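Local coordinates for protein extracellular ligand-binding receptor (Rhodopseudomonas palustris, PDB 3SG0) that binds aromatic acids such as benzoylformate in a cleft between two lobes and probably hands them to an ABC-type transporter, at residues Pro100-Leu105 and Thr118-Ala123; Lys76-Ala81 and Ile106-Glu111; Ile32-Ser37 and Val309-Ser314. All coordinates share one frame; numbering follows the deposited sequence. Where two conformers were deposited one is given.

Interaction 1: Pro100-Leu105 and Thr118-Ala123; sequences PVSLPL and TMAAAA. With 173 (benzoyl-formic acid), chain B.
Ser102 and Thr118 meet through their hydroxyls, with Ser102 OG and Thr118 OG1 3.2 Å apart. Thr118 swings OG1 opposite its own backbone N (chi1 -174°), which aims the oxygen at the helix. Both hydroxyls have further polar partners: Ser102 OG is hydrogen-bonded to Leu98 O, one turn back on the chain, while Thr118 OG1 has a weak bond with Gly95 O. A second weak bond, long at 3.4 Å but straight at 168°, runs from Ala120 N to Thr118 OG1 and ties the start of the loop to its own threonine. One van der Waals contact adds to this: Ala120 CB lies 3.7 Å from Ser102 OG, between the serine and the ligand. In the type I periplasmic binding fold, the loops after parallel strands and the N-terminal turns of the following helices line the cleft, and here residues 118-123 and the start of helix 99-111 do so. The loop also holds the ligand. Ala121 N donates a hydrogen bond to O1B of benzoylformate (3.0 Å, 153°), and Ala120 CB touches the same oxygen at 3.5 Å. The other carboxylate oxygen, O1A, lies 3.9 Å from Pro100 CD; Thr99 OG1 and Arg198 NH2 are also hydrogen-bonded to the ligand.

Interaction 2: Lys76-Ala81 and Ile106-Glu111; sequences KAAQNA and IDIAAE
Two neighbouring connecting helices of an alpha/beta lobe, 74-86 and 99-111, meet here through Ile108 and the alanines Ala78 and Ala81. The first helix links strand 61-69 to strand 92-94, the second carries the chain on to strand 116-118. No polar bond crosses between residues 76-81 and 106-111; one branched side chain, that of Ile108, makes the contact. Ile108 uses both of its ends. Its longer arm leaves beside the backbone N (chi1 -65°) and runs out extended (chi2 171°), so that CD1 comes to lie on Ala78, 3.6 Å from CB and 3.9 Å from CA. The shorter branch, CG2, faces Ala81, with its methyl 4.2 Å from Ala81 CB. As these alanines are three residues apart, they occupy successive turns of one helix face, and the small side chain of Ala78 lets the CD1 methyl come close to the backbone there. Arg82 and Leu85 of the same helix extend the surface that Ile108 touches. Farther round its own helix, Asp107 turns elsewhere and forms a salt bridge with Arg132. Successive crossover helices packed side by side over one face of a largely parallel sheet are typical of the Rossmann-like lobes of periplasmic binding proteins.

Interaction 3: Ile32-Ser37 and Val309-Ser314; sequences ITMSAS and VHLWDS
Ile32 and Leu311 owe their meeting to two quite different side-chain shapes. In Ile32, CG1 stands beside the backbone N (chi1 -48°) and the chain then runs out extended, carrying CD1 well clear of the strand. In Leu311, CG trans to N (chi1 176°) carries the branched end out from the helix. The two side chains therefore approach tip to tip, with Ile32 CD1 4.0 Å from Leu311 CD1. The other leucine methyl serves a second partner: CD2 lies 4.4 Å from CE of Met34, a selenomethionine in this crystal, in a looser contact. One leucine thus spans two strand residues, and Ile32 and Met34, being two apart, point to the same face of the sheet. The contact is wholly apolar and buried.

This is the helix-on-sheet packing of a three-layer alpha/beta lobe. Strand 28-34 lies inside the sheet, bonded through its backbone to strand 61-69 on one flank and to Ile94 on the other. Helix 306-328, some 270 residues later, returns to cover it, as expected in type I binding proteins, whose chain passes repeatedly between the lobes. Helix 41-50 joins the same layer: its Gln47 touches Met34 and its Thr50 touches Leu311.

The helix also closes a bond on itself. Ser314 OG donates to His310 O at 2.8 Å, nearly in line with the carbonyl (166°), while Ser314 N reaches that oxygen only weakly. His310 itself touches the benzoylformate. Beyond Met34 the chain leaves the sheet through an inverse gamma turn centred on Ser35, whose OG is hydrogen-bonded to Asp70 and whose N is hydrogen-bonded to Ser97 OG.

Overall arrangement
Interactions 1 and 2 share helix 99-111: its first turn borders the cleft, and both its early and late turns pack on helix 74-86; their centres are about 11 Å apart. Between them Val101 CG1 packs on Ala77 CB at 3.3 Å and Leu105 CD2 on Ala81 CB at 3.8 Å. The centre of interaction 3 lies about 11 Å from that of interaction 1, and Met119 bridges the two, its SE 3.7 Å from Leu311 CB. Helix 74-86 meets strand 28-34 as well, where Asn80 ND2 probably bonds to Thr33 OG1 at 3.0 Å. Benzoylformate is bound directly by interaction 1 and touched by His310 in interaction 3, whereas interaction 2 sits away from the pocket.

Interaction 1: Pro100-Leu105 and Thr118-Ala123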
loop_
_atom_site.group_PDB
_atom_site.type_symbol
_atom_site.label_atom_id
_atom_site.label_comp_id
_atom_site.label_asym_id
_atom_site.label_seq_id
_atom_site.Cartn_x
_atom_site.Cartn_y
_atom_site.Cartn_z
ATOM N N PRO A 100 -0.748 3.180 -10.415
ATOM C CA PRO A 100 -0.494 3.760 -11.741
ATOM C C PRO A 100 0.755 4.643 -11.758
ATOM O O PRO A 100 1.455 4.736 -12.769
ATOM C CB PRO A 100 -1.757 4.601 -12.011
ATOM C CG PRO A 100 -2.407 4.801 -10.666
ATOM C CD PRO A 100 -2.072 3.563 -9.887
ATOM N N VAL A 101 1.018 5.306 -10.644
ATOM C CA VAL A 101 2.152 6.213 -10.542
ATOM C C VAL A 101 3.462 5.436 -10.430
ATOM O O VAL A 101 4.502 5.862 -10.941
ATOM C CB VAL A 101 1.961 7.184 -9.360
ATOM C CG1 VAL A 101 3.096 8.164 -9.285
ATOM C CG2 VAL A 101 0.631 7.918 -9.492
ATOM N N SER A 102 3.403 4.276 -9.779
ATOM C CA SER A 102 4.586 3.443 -9.553
ATOM C C SER A 102 5.002 2.598 -10.748
ATOM O O SER A 102 6.181 2.296 -10.908
ATOM C CB SER A 102 4.347 2.508 -8.374
ATOM O OG SER A 102 4.189 3.236 -7.170
ATOM N N LEU A 103 4.042 2.181 -11.564
ATOM C CA LEU A 103 4.347 1.272 -12.665
ATOM C C LEU A 103 5.511 1.710 -13.565
ATOM O O LEU A 103 6.398 0.907 -13.834
ATOM C CB LEU A 103 3.094 0.976 -13.493
ATOM C CG LEU A 103 2.216 -0.136 -12.930
ATOM C CD1 LEU A 103 0.833 -0.114 -13.575
ATOM C CD2 LEU A 103 2.891 -1.493 -13.113
ATOM N N PRO A 104 5.528 2.973 -14.017
ATOM C CA PRO A 104 6.629 3.394 -14.896
ATOM C C PRO A 104 7.977 3.420 -14.188
ATOM O O PRO A 104 9.011 3.441 -14.861
ATOM C CB PRO A 104 6.223 4.811 -15.323
ATOM C CG PRO A 104 5.248 5.275 -14.273
ATOM C CD PRO A 104 4.508 4.025 -13.864
ATOM N N LEU A 105 7.987 3.431 -12.861
ATOM C CA LEU A 105 9.251 3.498 -12.143
ATOM C C LEU A 105 10.032 2.190 -12.191
ATOM O O LEU A 105 11.246 2.185 -11.983
ATOM C CB LEU A 105 9.035 3.913 -10.690
ATOM C CG LEU A 105 8.223 5.194 -10.499
ATOM C CD1 LEU A 105 8.177 5.550 -9.029
ATOM C CD2 LEU A 105 8.800 6.340 -11.333
ATOM N N THR A 118 8.749 0.127 -3.760
ATOM C CA THR A 118 7.478 0.762 -4.065
ATOM C C THR A 118 6.580 0.767 -2.838
ATOM O O THR A 118 6.643 -0.152 -2.020
ATOM C CB THR A 118 6.778 0.113 -5.271
ATOM O OG1 THR A 118 5.606 0.870 -5.585
ATOM C CG2 THR A 118 6.363 -1.328 -5.005
HETATM N N MSE A 119 5.754 1.804 -2.703
HETATM C CA MSE A 119 4.835 1.910 -1.569
HETATM C C MSE A 119 3.386 1.595 -1.949
HETATM O O MSE A 119 2.479 1.733 -1.121
HETATM C CB MSE A 119 4.950 3.285 -0.899
HETATM C CG MSE A 119 6.338 3.545 -0.330
HETATM SE SE MSE A 119 6.499 5.233 0.593
HETATM C CE MSE A 119 6.448 6.429 -0.950
ATOM N N ALA A 120 3.175 1.152 -3.184
ATOM C CA ALA A 120 1.843 0.874 -3.697
ATOM C C ALA A 120 1.497 -0.611 -3.567
ATOM O O ALA A 120 2.315 -1.406 -3.091
ATOM C CB ALA A 120 1.743 1.359 -5.131
ATOM N N ALA A 121 0.288 -0.981 -3.986
ATOM C CA ALA A 121 -0.304 -2.254 -3.559
ATOM C C ALA A 121 -0.464 -3.346 -4.613
ATOM O O ALA A 121 -0.502 -4.526 -4.258
ATOM C CB ALA A 121 -1.667 -1.997 -2.910
ATOM N N ALA A 122 -0.638 -2.993 -5.883
ATOM C CA ALA A 122 -1.020 -4.011 -6.873
ATOM C C ALA A 122 0.056 -5.070 -7.101
ATOM O O ALA A 122 1.238 -4.761 -7.182
ATOM C CB ALA A 122 -1.390 -3.365 -8.186
ATOM N N ALA A 123 -0.369 -6.324 -7.225
ATOM C CA ALA A 123 0.565 -7.431 -7.397
ATOM C C ALA A 123 1.494 -7.243 -8.591
ATOM O O ALA A 123 2.663 -7.633 -8.530
ATOM C CB ALA A 123 -0.197 -8.739 -7.535
HETATM O O1B 173 B . -1.705 0.948 -5.025
HETATM C C1 173 B . -2.497 1.851 -5.068
HETATM O O1A 173 B . -2.846 2.504 -6.245
HETATM C C2 173 B . -3.345 2.177 -3.868
HETATM O O2 173 B . -4.305 2.880 -3.977
HETATM C C1G 173 B . -2.893 1.640 -2.546
HETATM C C2D 173 B . -1.420 1.748 -2.165
HETATM C C2E 173 B . -0.940 1.187 -0.843
HETATM C C3 173 B . -1.944 0.503 0.084
HETATM C C1E 173 B . -3.425 0.404 -0.331
HETATM C C1D 173 B . -3.916 0.975 -1.644
#

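Interaction 2: Lys76-Ala81 and Ile106-Glu111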
loop_
_atom_site.group_PDB
_atom_site.type_symbol
_atom_site.label_atom_id
_atom_site.label_comp_id
_atom_site.label_asym_id
_atom_site.label_seq_id
_atom_site.Cartn_x
_atom_site.Cartn_y
_atom_site.Cartn_z
ATOM N N LYS A 76 5.031 12.926 -13.599
ATOM C CA LYS A 76 5.831 13.634 -12.619
ATOM C C LYS A 76 6.673 12.680 -11.773
ATOM O O LYS A 76 7.800 12.999 -11.422
ATOM C CB LYS A 76 4.966 14.517 -11.724
ATOM C CG LYS A 76 5.782 15.474 -10.868
ATOM C CD LYS A 76 4.929 16.555 -10.211
ATOM C CE LYS A 76 5.788 17.563 -9.452
ATOM N NZ LYS A 76 6.660 18.376 -10.356
ATOM N N ALA A 77 6.122 11.524 -11.429
ATOM C CA ALA A 77 6.892 10.546 -10.670
ATOM C C ALA A 77 8.109 10.089 -11.468
ATOM O O ALA A 77 9.192 9.937 -10.915
ATOM C CB ALA A 77 6.029 9.354 -10.279
ATOM N N ALA A 78 7.927 9.855 -12.764
ATOM C CA ALA A 78 9.044 9.446 -13.609
ATOM C C ALA A 78 10.105 10.541 -13.682
ATOM O O ALA A 78 11.304 10.260 -13.623
ATOM C CB ALA A 78 8.550 9.052 -15.005
ATOM N N GLN A 79 9.664 11.792 -13.799
ATOM C CA GLN A 79 10.590 12.919 -13.758
ATOM C C GLN A 79 11.343 12.987 -12.431
ATOM O O GLN A 79 12.556 13.176 -12.402
ATOM C CB GLN A 79 9.848 14.229 -14.016
ATOM C CG GLN A 79 9.298 14.338 -15.426
ATOM C CD GLN A 79 8.318 15.485 -15.605
ATOM O OE1 GLN A 79 7.829 16.061 -14.635
ATOM N NE2 GLN A 79 8.022 15.815 -16.857
ATOM N N ASN A 80 10.614 12.836 -11.331
ATOM C CA ASN A 80 11.235 12.807 -10.013
ATOM C C ASN A 80 12.289 11.713 -9.919
ATOM O O ASN A 80 13.397 11.941 -9.446
ATOM C CB ASN A 80 10.193 12.586 -8.908
ATOM C CG ASN A 80 9.291 13.790 -8.685
ATOM O OD1 ASN A 80 9.534 14.879 -9.203
ATOM N ND2 ASN A 80 8.257 13.602 -7.881
ATOM N N ALA A 81 11.932 10.515 -10.362
ATOM C CA ALA A 81 12.847 9.382 -10.288
ATOM C C ALA A 81 14.101 9.644 -11.108
ATOM O O ALA A 81 15.208 9.396 -10.650
ATOM C CB ALA A 81 12.161 8.121 -10.772
ATOM N N ILE A 106 9.343 1.081 -12.436
ATOM C CA ILE A 106 10.010 -0.215 -12.500
ATOM C C ILE A 106 11.111 -0.200 -13.551
ATOM O O ILE A 106 12.263 -0.545 -13.276
ATOM C CB ILE A 106 8.995 -1.324 -12.820
ATOM C CG1 ILE A 106 7.981 -1.460 -11.679
ATOM C CG2 ILE A 106 9.702 -2.646 -13.120
ATOM C CD1 ILE A 106 6.813 -2.375 -12.001
ATOM N N ASP A 107 10.766 0.201 -14.768
ATOM C CA ASP A 107 11.749 0.197 -15.843
ATOM C C ASP A 107 12.862 1.197 -15.591
ATOM O O ASP A 107 14.023 0.956 -15.927
ATOM C CB ASP A 107 11.083 0.479 -17.190
ATOM C CG ASP A 107 10.269 -0.702 -17.694
ATOM O OD1 ASP A 107 10.240 -1.746 -17.009
ATOM O OD2 ASP A 107 9.668 -0.586 -18.778
ATOM N N ILE A 108 12.504 2.335 -15.019
ATOM C CA ILE A 108 13.476 3.386 -14.756
ATOM C C ILE A 108 14.509 2.934 -13.710
ATOM O O ILE A 108 15.717 3.108 -13.886
ATOM C CB ILE A 108 12.761 4.681 -14.329
ATOM C CG1 ILE A 108 11.913 5.219 -15.490
ATOM C CG2 ILE A 108 13.764 5.710 -13.848
ATOM C CD1 ILE A 108 10.999 6.367 -15.103
ATOM N N ALA A 109 14.033 2.333 -12.626
ATOM C CA ALA A 109 14.927 1.851 -11.577
ATOM C C ALA A 109 15.808 0.718 -12.096
ATOM O O ALA A 109 17.012 0.689 -11.841
ATOM C CB ALA A 109 14.129 1.399 -10.373
ATOM N N ALA A 110 15.220 -0.202 -12.854
ATOM C CA ALA A 110 15.989 -1.310 -13.394
ATOM C C ALA A 110 17.087 -0.808 -14.328
ATOM O O ALA A 110 18.224 -1.274 -14.260
ATOM C CB ALA A 110 15.077 -2.296 -14.119
ATOM N N GLU A 111 16.756 0.139 -15.202
ATOM C CA GLU A 111 17.742 0.677 -16.138
ATOM C C GLU A 111 18.899 1.320 -15.379
ATOM O O GLU A 111 20.049 1.234 -15.799
ATOM C CB GLU A 111 17.096 1.687 -17.090
ATOM C CG GLU A 111 17.991 2.131 -18.255
ATOM C CD GLU A 111 19.048 3.175 -17.885
ATOM O OE1 GLU A 111 18.866 3.929 -16.902
ATOM O OE2 GLU A 111 20.071 3.251 -18.600
#

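Interaction 3: Ile32-Ser37 and Val309-Ser314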
loop_
_atom_site.group_PDB
_atom_site.type_symbol
_atom_site.label_atom_id
_atom_site.label_comp_id
_atom_site.label_asym_id
_atom_site.label_seq_id
_atom_site.Cartn_x
_atom_site.Cartn_y
_atom_site.Cartn_z
ATOM N N ILE A 32 12.967 9.627 -2.573
ATOM C CA ILE A 32 11.582 9.237 -2.351
ATOM C C ILE A 32 10.673 10.096 -3.220
ATOM O O ILE A 32 10.813 11.321 -3.245
ATOM C CB ILE A 32 11.172 9.429 -0.871
ATOM C CG1 ILE A 32 12.217 8.832 0.077
ATOM C CG2 ILE A 32 9.809 8.809 -0.618
ATOM C CD1 ILE A 32 12.009 9.229 1.539
ATOM N N THR A 33 9.765 9.461 -3.950
ATOM C CA THR A 33 8.688 10.171 -4.626
ATOM C C THR A 33 7.379 9.641 -4.078
ATOM O O THR A 33 7.182 8.425 -3.961
ATOM C CB THR A 33 8.794 10.057 -6.169
ATOM O OG1 THR A 33 7.790 10.876 -6.790
ATOM C CG2 THR A 33 8.684 8.620 -6.663
HETATM N N MSE A 34 6.496 10.558 -3.687
HETATM C CA MSE A 34 5.226 10.171 -3.083
HETATM C C MSE A 34 4.124 11.095 -3.551
HETATM O O MSE A 34 4.382 12.231 -3.975
HETATM C CB MSE A 34 5.306 10.195 -1.558
HETATM C CG MSE A 34 5.569 11.574 -0.969
HETATM SE SE MSE A 34 7.476 11.976 -0.653
HETATM C CE MSE A 34 7.697 10.828 0.908
ATOM N N SER A 35 2.895 10.604 -3.474
ATOM C CA SER A 35 1.740 11.356 -3.952
ATOM C C SER A 35 1.176 12.223 -2.832
ATOM O O SER A 35 0.140 11.929 -2.257
ATOM C CB SER A 35 0.676 10.403 -4.505
ATOM O OG SER A 35 1.220 9.535 -5.498
ATOM N N ALA A 36 1.909 13.277 -2.495
ATOM C CA ALA A 36 1.546 14.146 -1.378
ATOM C C ALA A 36 0.412 15.111 -1.713
ATOM O O ALA A 36 -0.180 15.705 -0.815
ATOM C CB ALA A 36 2.770 14.898 -0.866
ATOM N N SER A 37 0.110 15.264 -2.994
ATOM C CA SER A 37 -1.042 16.030 -3.451
ATOM C C SER A 37 -1.716 15.223 -4.558
ATOM O O SER A 37 -1.197 14.186 -4.986
ATOM C CB SER A 37 -0.633 17.422 -3.938
ATOM O OG SER A 37 0.349 17.346 -4.951
ATOM N N VAL A 309 3.535 4.156 7.301
ATOM C CA VAL A 309 4.258 2.940 7.650
ATOM C C VAL A 309 4.775 2.216 6.412
ATOM O O VAL A 309 5.691 1.408 6.511
ATOM C CB VAL A 309 3.438 2.012 8.588
ATOM C CG1 VAL A 309 2.728 0.902 7.811
ATOM C CG2 VAL A 309 4.352 1.415 9.650
ATOM N N HIS A 310 4.219 2.512 5.245
ATOM C CA HIS A 310 4.736 1.901 4.021
ATOM C C HIS A 310 6.115 2.454 3.705
ATOM O O HIS A 310 6.968 1.739 3.168
ATOM C CB HIS A 310 3.719 2.062 2.890
ATOM C CG HIS A 310 2.430 1.408 3.240
ATOM N ND1 HIS A 310 1.182 1.771 2.772
ATOM C CD2 HIS A 310 2.232 0.394 4.108
ATOM C CE1 HIS A 310 0.272 0.988 3.336
ATOM N NE2 HIS A 310 0.888 0.143 4.142
ATOM N N LEU A 311 6.359 3.710 4.067
ATOM C CA LEU A 311 7.706 4.265 3.972
ATOM C C LEU A 311 8.584 3.675 5.080
ATOM O O LEU A 311 9.702 3.215 4.835
ATOM C CB LEU A 311 7.667 5.791 4.052
ATOM C CG LEU A 311 9.029 6.488 4.066
ATOM C CD1 LEU A 311 9.917 6.045 2.913
ATOM C CD2 LEU A 311 8.828 7.994 4.054
ATOM N N TRP A 312 8.066 3.668 6.303
ATOM C CA TRP A 312 8.817 3.155 7.443
ATOM C C TRP A 312 9.299 1.713 7.218
ATOM O O TRP A 312 10.487 1.415 7.385
ATOM C CB TRP A 312 7.959 3.238 8.703
ATOM C CG TRP A 312 8.659 2.802 9.948
ATOM C CD1 TRP A 312 8.628 1.565 10.507
ATOM C CD2 TRP A 312 9.499 3.602 10.786
ATOM N NE1 TRP A 312 9.394 1.539 11.647
ATOM C CE2 TRP A 312 9.936 2.781 11.844
ATOM C CE3 TRP A 312 9.911 4.938 10.754
ATOM C CZ2 TRP A 312 10.778 3.247 12.855
ATOM C CZ3 TRP A 312 10.744 5.397 11.762
ATOM C CH2 TRP A 312 11.167 4.554 12.795
ATOM N N ASP A 313 8.377 0.820 6.863
ATOM C CA ASP A 313 8.719 -0.587 6.666
ATOM C C ASP A 313 9.707 -0.745 5.500
ATOM O O ASP A 313 10.578 -1.614 5.534
ATOM C CB ASP A 313 7.473 -1.432 6.365
ATOM C CG ASP A 313 6.643 -1.804 7.600
ATOM O OD1 ASP A 313 7.073 -1.586 8.765
ATOM O OD2 ASP A 313 5.536 -2.358 7.360
ATOM N N SER A 314 9.555 0.059 4.447
ATOM C CA SER A 314 10.524 0.009 3.352
ATOM C C SER A 314 11.921 0.313 3.878
ATOM O O SER A 314 12.899 -0.345 3.508
ATOM C CB SER A 314 10.168 1.007 2.247
ATOM O OG SER A 314 8.959 0.665 1.593
#